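Local coordinates for Two-component system sensor histidine kinase (Bacteroides thetaiotaomicron, PDB 3OTT), which probably senses saccharides through the extracellular beta-propeller and beta-sandwich region described here and relays the signal by ATP-dependent histidine phosphorylation, at residues G515-N520 / V532-G537; G536-I541 / I551-F556. All coordinates share one frame; numbering follows the deposited sequence.

Contact 1. Residues G515-N520 / V532-G537; sequences GEKSPN and VGFHGG
The phenyl ring of Phe534 lies between the side chain of Lys517 on one face and the carbonyl oxygen of Gly537 on the opposite one. On the lysine side the aliphatic chain runs alongside the phenylalanine, both pointing the same way: Lys517 CG is 3.8 Å from Phe534 CD1, and the bend at chi3 (78°) brings Lys517 CE to 3.6 Å from Phe534 CE1. A long methylene chain can thus pave an aromatic face, while NZ reaches on to a weak, long ion pair with Glu512. Gly537 O sits 3.5 Å above the ring plane, over its centre, and also accepts the backbone N-H of Phe534, while Gly537 N returns a bond to Phe534 O across a type II turn whose third residue, Gly536, has the positive phi suited to glycine.

Farther along, CB of Pro519 presses against CG1 of Val532 at 3.3 Å, tighter than usual for two carbons. Next to this apolar pair Asn520 N donates to Gly533 O (2.8 Å), an almost straight bond with 168° at the hydrogen. The asparagine's ND2 turns to Ile561 O, tying the strand start to a neighbouring blade.

Where the backbones part, one water fills in, donating to Glu516 O and to Ser518 O, each at 2.6 Å, and accepting from His535 N. It also hydrogen-bonds His535 ND1, bridging three backbone groups and the imidazole. Ser518 directs its OG to Asn492 O in the preceding blade.

The contact joins the loop entering strand 519-524 to the end of strand 530-534, the first hairpin of a four-stranded propeller blade, with strand 537-542 next in the sheet and its Met539 packed on Phe534.

Contact 2. Residues G536-I541 / I551-F556; sequences GGVMRI and ISFGSF
Phe553 lays its ring against the Gly536-Gly537 backbone at the end of an antiparallel beta hairpin, the one that forms the outer half, in strand order, of a beta-propeller blade. CB itself meets nothing across the contact; with CG between the backbone N and the carbonyl carbon (chi1 55°), the ring is carried to the glycines. CD2 comes to 3.7 Å from Gly537 CA. CE2 is closer still to Gly537 CA, at 3.5 Å, and at the edge of the ring, near its plane, meets CG1 of Val538 at 3.8 Å. CZ, the tip, approaches Gly537 N, and Gly536 C stands over the ring centre. Trp580 of the following blade also meets this ring. An alanine at Phe553 would probably open a gap beside Gly537 and leave Val538 CG1 and the Trp580 ring without their aromatic neighbour.

Glycine suits position 537 because a CB there would run into Ile551 O, and the bare CA lets the strands close to 3.9 Å between Gly537 CA and Ser552 CA. Branched side chains suit the strand: those of Val538 and Ile551 lie side by side, Val538 CG2 3.8 Å from Ile551 CG1, on the face where Val538 also touches Trp531, Ile561 and Met564. Ser552, on the other face, is at the surface, as befits a small polar residue.

Phe553 N reaches Gly536 O from well above the carbonyl plane, a bond of 3.2 Å. Val538 and Ile551 form a hydrogen-bonded antiparallel pair, Val538 N donating to Ile551 O and Ile551 N to Val538 O at 3.0 Å.

Overall arrangement
Read from the N terminus, the chain enters the blade at 515-520, runs through strand 519-524, and returns along 530-534 to close the loop at contact 1. The turn through Gly536 and Gly537, which both contacts share, starts strand 537-542; the chain then comes back along 547-552 and closes a second loop at contact 2. The loops follow one another, overlapping only in those glycines, and the contact centres lie about 8 Å apart. Between them the middle strands are joined by a probable hydrogen bond, Val532 N to Met539 O at 2.8 Å, and by Val532 packing on Ile541. With that central pairing, the contacts tie the four strands of one propeller blade at the same end.

Contact 1. Residues G515-N520 / V532-G537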
ATOM      1  N   GLY B 515     -38.176  20.734  15.187  1.00 28.67           N
ATOM      2  CA  GLY B 515     -37.125  21.363  16.008  1.00 30.48           C
ATOM      3  C   GLY B 515     -36.025  20.358  16.293  1.00 30.60           C
ATOM      4  O   GLY B 515     -35.424  19.796  15.366  1.00 30.24           O
ATOM      5  N   GLU B 516     -35.799  20.079  17.560  1.00 31.77           N
ATOM      6  CA  GLU B 516     -34.733  19.160  17.925  1.00 33.96           C
ATOM      7  C   GLU B 516     -35.059  17.710  17.476  1.00 32.57           C
ATOM      8  O   GLU B 516     -34.174  16.870  17.356  1.00 31.17           O
ATOM      9  CB  GLU B 516     -34.366  19.248  19.443  1.00 36.13           C
ATOM     10  CG  GLU B 516     -35.461  18.806  20.413  1.00 42.21           C
ATOM     11  CD  GLU B 516     -35.024  18.860  21.888  1.00 51.19           C
ATOM     12  OE1 GLU B 516     -35.583  19.696  22.634  1.00 54.20           O
ATOM     13  OE2 GLU B 516     -34.124  18.074  22.309  1.00 54.10           O
ATOM     14  N   LYS B 517     -36.326  17.438  17.192  1.00 31.09           N
ATOM     15  CA  LYS B 517     -36.674  16.096  16.750  1.00 29.82           C
ATOM     16  C   LYS B 517     -36.881  15.996  15.235  1.00 27.61           C
ATOM     17  O   LYS B 517     -37.579  15.116  14.746  1.00 26.21           O
ATOM     18  CB  LYS B 517     -37.843  15.520  17.572  1.00 29.93           C
ATOM     19  CG  LYS B 517     -37.417  15.208  18.980  1.00 30.87           C
ATOM     20  CD  LYS B 517     -38.577  14.983  19.889  1.00 34.14           C
ATOM     21  CE  LYS B 517     -39.144  13.606  19.690  1.00 30.51           C
ATOM     22  NZ  LYS B 517     -39.686  13.097  20.979  1.00 31.80           N
ATOM     23  N   SER B 518     -36.285  16.936  14.519  1.00 26.73           N
ATOM     24  CA  SER B 518     -36.280  16.915  13.059  1.00 26.11           C
ATOM     25  C   SER B 518     -35.657  15.595  12.551  1.00 23.70           C
ATOM     26  O   SER B 518     -34.569  15.236  12.964  1.00 24.93           O
ATOM     27  CB  SER B 518     -35.526  18.117  12.520  1.00 25.71           C
ATOM     28  OG  SER B 518     -35.404  18.025  11.127  1.00 30.05           O
ATOM     29  N   PRO B 519     -36.366  14.868  11.691  1.00 21.88           N
ATOM     30  CA  PRO B 519     -35.939  13.512  11.277  1.00 20.50           C
ATOM     31  C   PRO B 519     -34.767  13.542  10.339  1.00 19.50           C
ATOM     32  O   PRO B 519     -34.640  14.477   9.576  1.00 18.96           O
ATOM     33  CB  PRO B 519     -37.170  12.937  10.520  1.00 17.94           C
ATOM     34  CG  PRO B 519     -38.065  14.106  10.196  1.00 19.83           C
ATOM     35  CD  PRO B 519     -37.629  15.305  11.032  1.00 22.81           C
ATOM     36  N   ASN B 520     -33.937  12.516  10.376  1.00 20.15           N
ATOM     37  CA  ASN B 520     -32.854  12.440   9.424  1.00 23.04           C
ATOM     38  C   ASN B 520     -32.577  11.004   8.968  1.00 22.18           C
ATOM     39  O   ASN B 520     -31.580  10.767   8.336  1.00 23.00           O
ATOM     40  CB  ASN B 520     -31.562  13.071   9.989  1.00 23.91           C
ATOM     41  CG  ASN B 520     -30.879  12.149  10.996  1.00 30.05           C
ATOM     42  OD1 ASN B 520     -31.546  11.606  11.889  1.00 31.97           O
ATOM     43  ND2 ASN B 520     -29.558  11.919  10.825  1.00 31.80           N
ATOM     44  N   VAL B 532     -38.363   5.995  11.867  1.00 19.10           N
ATOM     45  CA  VAL B 532     -37.787   7.319  11.658  1.00 17.88           C
ATOM     46  C   VAL B 532     -36.716   7.638  12.728  1.00 19.31           C
ATOM     47  O   VAL B 532     -36.917   7.461  13.937  1.00 20.20           O
ATOM     48  CB  VAL B 532     -38.875   8.444  11.646  1.00 19.01           C
ATOM     49  CG1 VAL B 532     -38.255   9.847  11.197  1.00 15.93           C
ATOM     50  CG2 VAL B 532     -40.045   8.101  10.696  1.00 15.44           C
ATOM     51  N   GLY B 533     -35.565   8.109  12.282  1.00 19.13           N
ATOM     52  CA  GLY B 533     -34.483   8.398  13.196  1.00 19.80           C
ATOM     53  C   GLY B 533     -34.428   9.892  13.342  1.00 21.32           C
ATOM     54  O   GLY B 533     -34.625  10.640  12.360  1.00 21.30           O
ATOM     55  N   PHE B 534     -34.217  10.322  14.577  1.00 21.93           N
ATOM     56  CA  PHE B 534     -33.928  11.695  14.886  1.00 22.99           C
ATOM     57  C   PHE B 534     -32.862  11.739  15.994  1.00 25.37           C
ATOM     58  O   PHE B 534     -32.427  10.687  16.537  1.00 25.83           O
ATOM     59  CB  PHE B 534     -35.209  12.452  15.312  1.00 23.08           C
ATOM     60  CG  PHE B 534     -36.014  11.769  16.401  1.00 21.64           C
ATOM     61  CD1 PHE B 534     -35.728  11.989  17.744  1.00 23.61           C
ATOM     62  CD2 PHE B 534     -37.098  10.949  16.078  1.00 19.46           C
ATOM     63  CE1 PHE B 534     -36.482  11.383  18.766  1.00 21.83           C
ATOM     64  CE2 PHE B 534     -37.885  10.342  17.092  1.00 18.60           C
ATOM     65  CZ  PHE B 534     -37.557  10.542  18.424  1.00 20.40           C
ATOM     66  N   HIS B 535     -32.465  12.953  16.343  1.00 26.30           N
ATOM     67  CA  HIS B 535     -31.478  13.167  17.390  1.00 27.86           C
ATOM     68  C   HIS B 535     -31.896  12.557  18.703  1.00 27.53           C
ATOM     69  O   HIS B 535     -32.771  13.086  19.364  1.00 28.50           O
ATOM     70  CB  HIS B 535     -31.113  14.672  17.538  1.00 28.12           C
ATOM     71  CG  HIS B 535     -30.095  15.119  16.538  1.00 34.08           C
ATOM     72  ND1 HIS B 535     -30.345  15.127  15.174  1.00 40.24           N
ATOM     73  CD2 HIS B 535     -28.807  15.512  16.686  1.00 39.40           C
ATOM     74  CE1 HIS B 535     -29.263  15.530  14.531  1.00 43.27           C
ATOM     75  NE2 HIS B 535     -28.320  15.787  15.427  1.00 43.88           N
ATOM     76  N   GLY B 536     -31.223  11.459  19.070  1.00 26.84           N
ATOM     77  CA  GLY B 536     -31.402  10.804  20.350  1.00 26.81           C
ATOM     78  C   GLY B 536     -32.704  10.056  20.555  1.00 26.60           C
ATOM     79  O   GLY B 536     -33.230  10.013  21.681  1.00 28.71           O
ATOM     80  N   GLY B 537     -33.227   9.476  19.483  1.00 24.59           N
ATOM     81  CA  GLY B 537     -34.403   8.630  19.553  1.00 23.99           C
ATOM     82  C   GLY B 537     -34.904   8.170  18.183  1.00 23.10           C
ATOM     83  O   GLY B 537     -34.379   8.583  17.101  1.00 20.68           O
TER
HETATM   84  O   HOH W   1     -33.374  15.517  15.253  1.00 13.72           O

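Contact 2. Residues G536-I541 / I551-F556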
ATOM      1  N   GLY B 536     -31.223  11.459  19.070  1.00 26.84           N
ATOM      2  CA  GLY B 536     -31.402  10.804  20.350  1.00 26.81           C
ATOM      3  C   GLY B 536     -32.704  10.056  20.555  1.00 26.60           C
ATOM      4  O   GLY B 536     -33.230  10.013  21.681  1.00 28.71           O
ATOM      5  N   GLY B 537     -33.227   9.476  19.483  1.00 24.59           N
ATOM      6  CA  GLY B 537     -34.403   8.630  19.553  1.00 23.99           C
ATOM      7  C   GLY B 537     -34.904   8.170  18.183  1.00 23.10           C
ATOM      8  O   GLY B 537     -34.379   8.583  17.101  1.00 20.68           O
ATOM      9  N   VAL B 538     -35.869   7.252  18.223  1.00 22.12           N
ATOM     10  CA  VAL B 538     -36.511   6.796  16.994  1.00 21.48           C
ATOM     11  C   VAL B 538     -38.018   6.769  17.197  1.00 21.10           C
ATOM     12  O   VAL B 538     -38.494   6.762  18.307  1.00 21.53           O
ATOM     13  CB  VAL B 538     -36.050   5.342  16.546  1.00 20.91           C
ATOM     14  CG1 VAL B 538     -34.554   5.227  16.488  1.00 20.53           C
ATOM     15  CG2 VAL B 538     -36.613   4.295  17.486  1.00 20.97           C
ATOM     16  N   MET B 539     -38.745   6.707  16.097  1.00 20.63           N
ATOM     17  CA  MET B 539     -40.182   6.680  16.109  1.00 21.10           C
ATOM     18  C   MET B 539     -40.611   5.532  15.185  1.00 21.95           C
ATOM     19  O   MET B 539     -40.125   5.444  14.010  1.00 21.25           O
ATOM     20  CB  MET B 539     -40.738   7.993  15.539  1.00 20.75           C
ATOM     21  CG  MET B 539     -42.249   7.977  15.252  1.00 21.62           C
ATOM     22  SD  MET B 539     -43.023   9.657  15.175  1.00 31.30           S
ATOM     23  CE  MET B 539     -43.305   9.639  13.507  1.00 27.75           C
ATOM     24  N   ARG B 540     -41.522   4.698  15.692  1.00 20.02           N
ATOM     25  CA  ARG B 540     -42.087   3.611  14.906  1.00 19.98           C
ATOM     26  C   ARG B 540     -43.481   4.000  14.445  1.00 19.08           C
ATOM     27  O   ARG B 540     -44.305   4.346  15.240  1.00 19.95           O
ATOM     28  CB  ARG B 540     -42.145   2.329  15.734  1.00 18.92           C
ATOM     29  CG  ARG B 540     -42.610   1.136  14.926  1.00 22.19           C
ATOM     30  CD  ARG B 540     -42.716  -0.158  15.754  1.00 15.84           C
ATOM     31  NE  ARG B 540     -43.757   0.035  16.756  1.00 22.35           N
ATOM     32  CZ  ARG B 540     -43.946  -0.718  17.838  1.00 22.19           C
ATOM     33  NH1 ARG B 540     -43.171  -1.754  18.134  1.00 23.37           N
ATOM     34  NH2 ARG B 540     -44.913  -0.408  18.644  1.00 24.51           N
ATOM     35  N   ILE B 541     -43.736   3.908  13.156  1.00 19.03           N
ATOM     36  CA  ILE B 541     -44.974   4.323  12.555  1.00 19.00           C
ATOM     37  C   ILE B 541     -45.674   3.139  11.900  1.00 19.31           C
ATOM     38  O   ILE B 541     -45.050   2.400  11.149  1.00 19.28           O
ATOM     39  CB  ILE B 541     -44.692   5.354  11.469  1.00 18.40           C
ATOM     40  CG1 ILE B 541     -44.187   6.650  12.107  1.00 21.96           C
ATOM     41  CG2 ILE B 541     -45.946   5.679  10.627  1.00 18.46           C
ATOM     42  CD1 ILE B 541     -43.502   7.591  11.093  1.00 25.55           C
ATOM     43  N   ILE B 551     -39.521   6.618  21.161  1.00 31.85           N
ATOM     44  CA  ILE B 551     -38.669   6.458  22.346  1.00 32.57           C
ATOM     45  C   ILE B 551     -37.450   7.332  22.207  1.00 33.12           C
ATOM     46  O   ILE B 551     -37.090   7.749  21.115  1.00 32.24           O
ATOM     47  CB  ILE B 551     -38.138   5.007  22.525  1.00 33.16           C
ATOM     48  CG1 ILE B 551     -37.553   4.496  21.213  1.00 32.02           C
ATOM     49  CG2 ILE B 551     -39.220   4.076  23.086  1.00 33.61           C
ATOM     50  CD1 ILE B 551     -36.424   3.569  21.393  1.00 32.07           C
ATOM     51  N   SER B 552     -36.796   7.605  23.319  1.00 34.92           N
ATOM     52  CA  SER B 552     -35.513   8.282  23.262  1.00 36.22           C
ATOM     53  C   SER B 552     -34.553   7.370  23.955  1.00 36.91           C
ATOM     54  O   SER B 552     -34.923   6.623  24.842  1.00 37.34           O
ATOM     55  CB  SER B 552     -35.562   9.655  23.939  1.00 36.47           C
ATOM     56  OG  SER B 552     -35.666   9.489  25.331  1.00 39.93           O
ATOM     57  N   PHE B 553     -33.312   7.394  23.537  1.00 38.01           N
ATOM     58  CA  PHE B 553     -32.408   6.447  24.098  1.00 40.94           C
ATOM     59  C   PHE B 553     -31.093   7.113  24.378  1.00 44.04           C
ATOM     60  O   PHE B 553     -30.624   7.953  23.608  1.00 43.36           O
ATOM     61  CB  PHE B 553     -32.239   5.224  23.181  1.00 39.29           C
ATOM     62  CG  PHE B 553     -31.826   5.565  21.793  1.00 36.25           C
ATOM     63  CD1 PHE B 553     -30.511   5.967  21.516  1.00 34.16           C
ATOM     64  CD2 PHE B 553     -32.735   5.499  20.758  1.00 33.41           C
ATOM     65  CE1 PHE B 553     -30.114   6.307  20.238  1.00 31.67           C
ATOM     66  CE2 PHE B 553     -32.338   5.828  19.467  1.00 31.92           C
ATOM     67  CZ  PHE B 553     -31.019   6.237  19.210  1.00 30.75           C
ATOM     68  N   GLY B 554     -30.535   6.743  25.520  1.00 48.56           N
ATOM     69  CA  GLY B 554     -29.171   7.093  25.886  1.00 53.30           C
ATOM     70  C   GLY B 554     -28.983   8.497  26.394  1.00 56.64           C
ATOM     71  O   GLY B 554     -29.845   9.066  27.075  1.00 57.13           O
ATOM     72  N   SER B 555     -27.804   9.012  26.080  1.00 59.49           N
ATOM     73  CA  SER B 555     -27.508  10.433  26.075  1.00 62.45           C
ATOM     74  C   SER B 555     -26.380  10.616  25.029  1.00 63.75           C
ATOM     75  O   SER B 555     -25.777   9.618  24.593  1.00 64.39           O
ATOM     76  CB  SER B 555     -27.096  10.889  27.470  1.00 63.75           C
ATOM     77  OG  SER B 555     -28.203  10.801  28.347  1.00 64.24           O
ATOM     78  N   PHE B 556     -26.117  11.842  24.573  1.00 65.30           N
ATOM     79  CA  PHE B 556     -26.916  13.023  24.889  1.00 66.97           C
ATOM     80  C   PHE B 556     -28.288  13.010  24.149  1.00 66.04           C
ATOM     81  O   PHE B 556     -28.600  12.079  23.369  1.00 65.24           O
ATOM     82  CB  PHE B 556     -26.093  14.294  24.566  1.00 67.94           C
ATOM     83  CG  PHE B 556     -24.777  14.408  25.350  1.00 71.79           C
ATOM     84  CD1 PHE B 556     -24.782  14.593  26.753  1.00 74.58           C
ATOM     85  CD2 PHE B 556     -23.537  14.360  24.680  1.00 73.94           C
ATOM     86  CE1 PHE B 556     -23.570  14.712  27.493  1.00 77.24           C
ATOM     87  CE2 PHE B 556     -22.311  14.481  25.400  1.00 76.21           C
ATOM     88  CZ  PHE B 556     -22.332  14.659  26.818  1.00 77.97           C
TER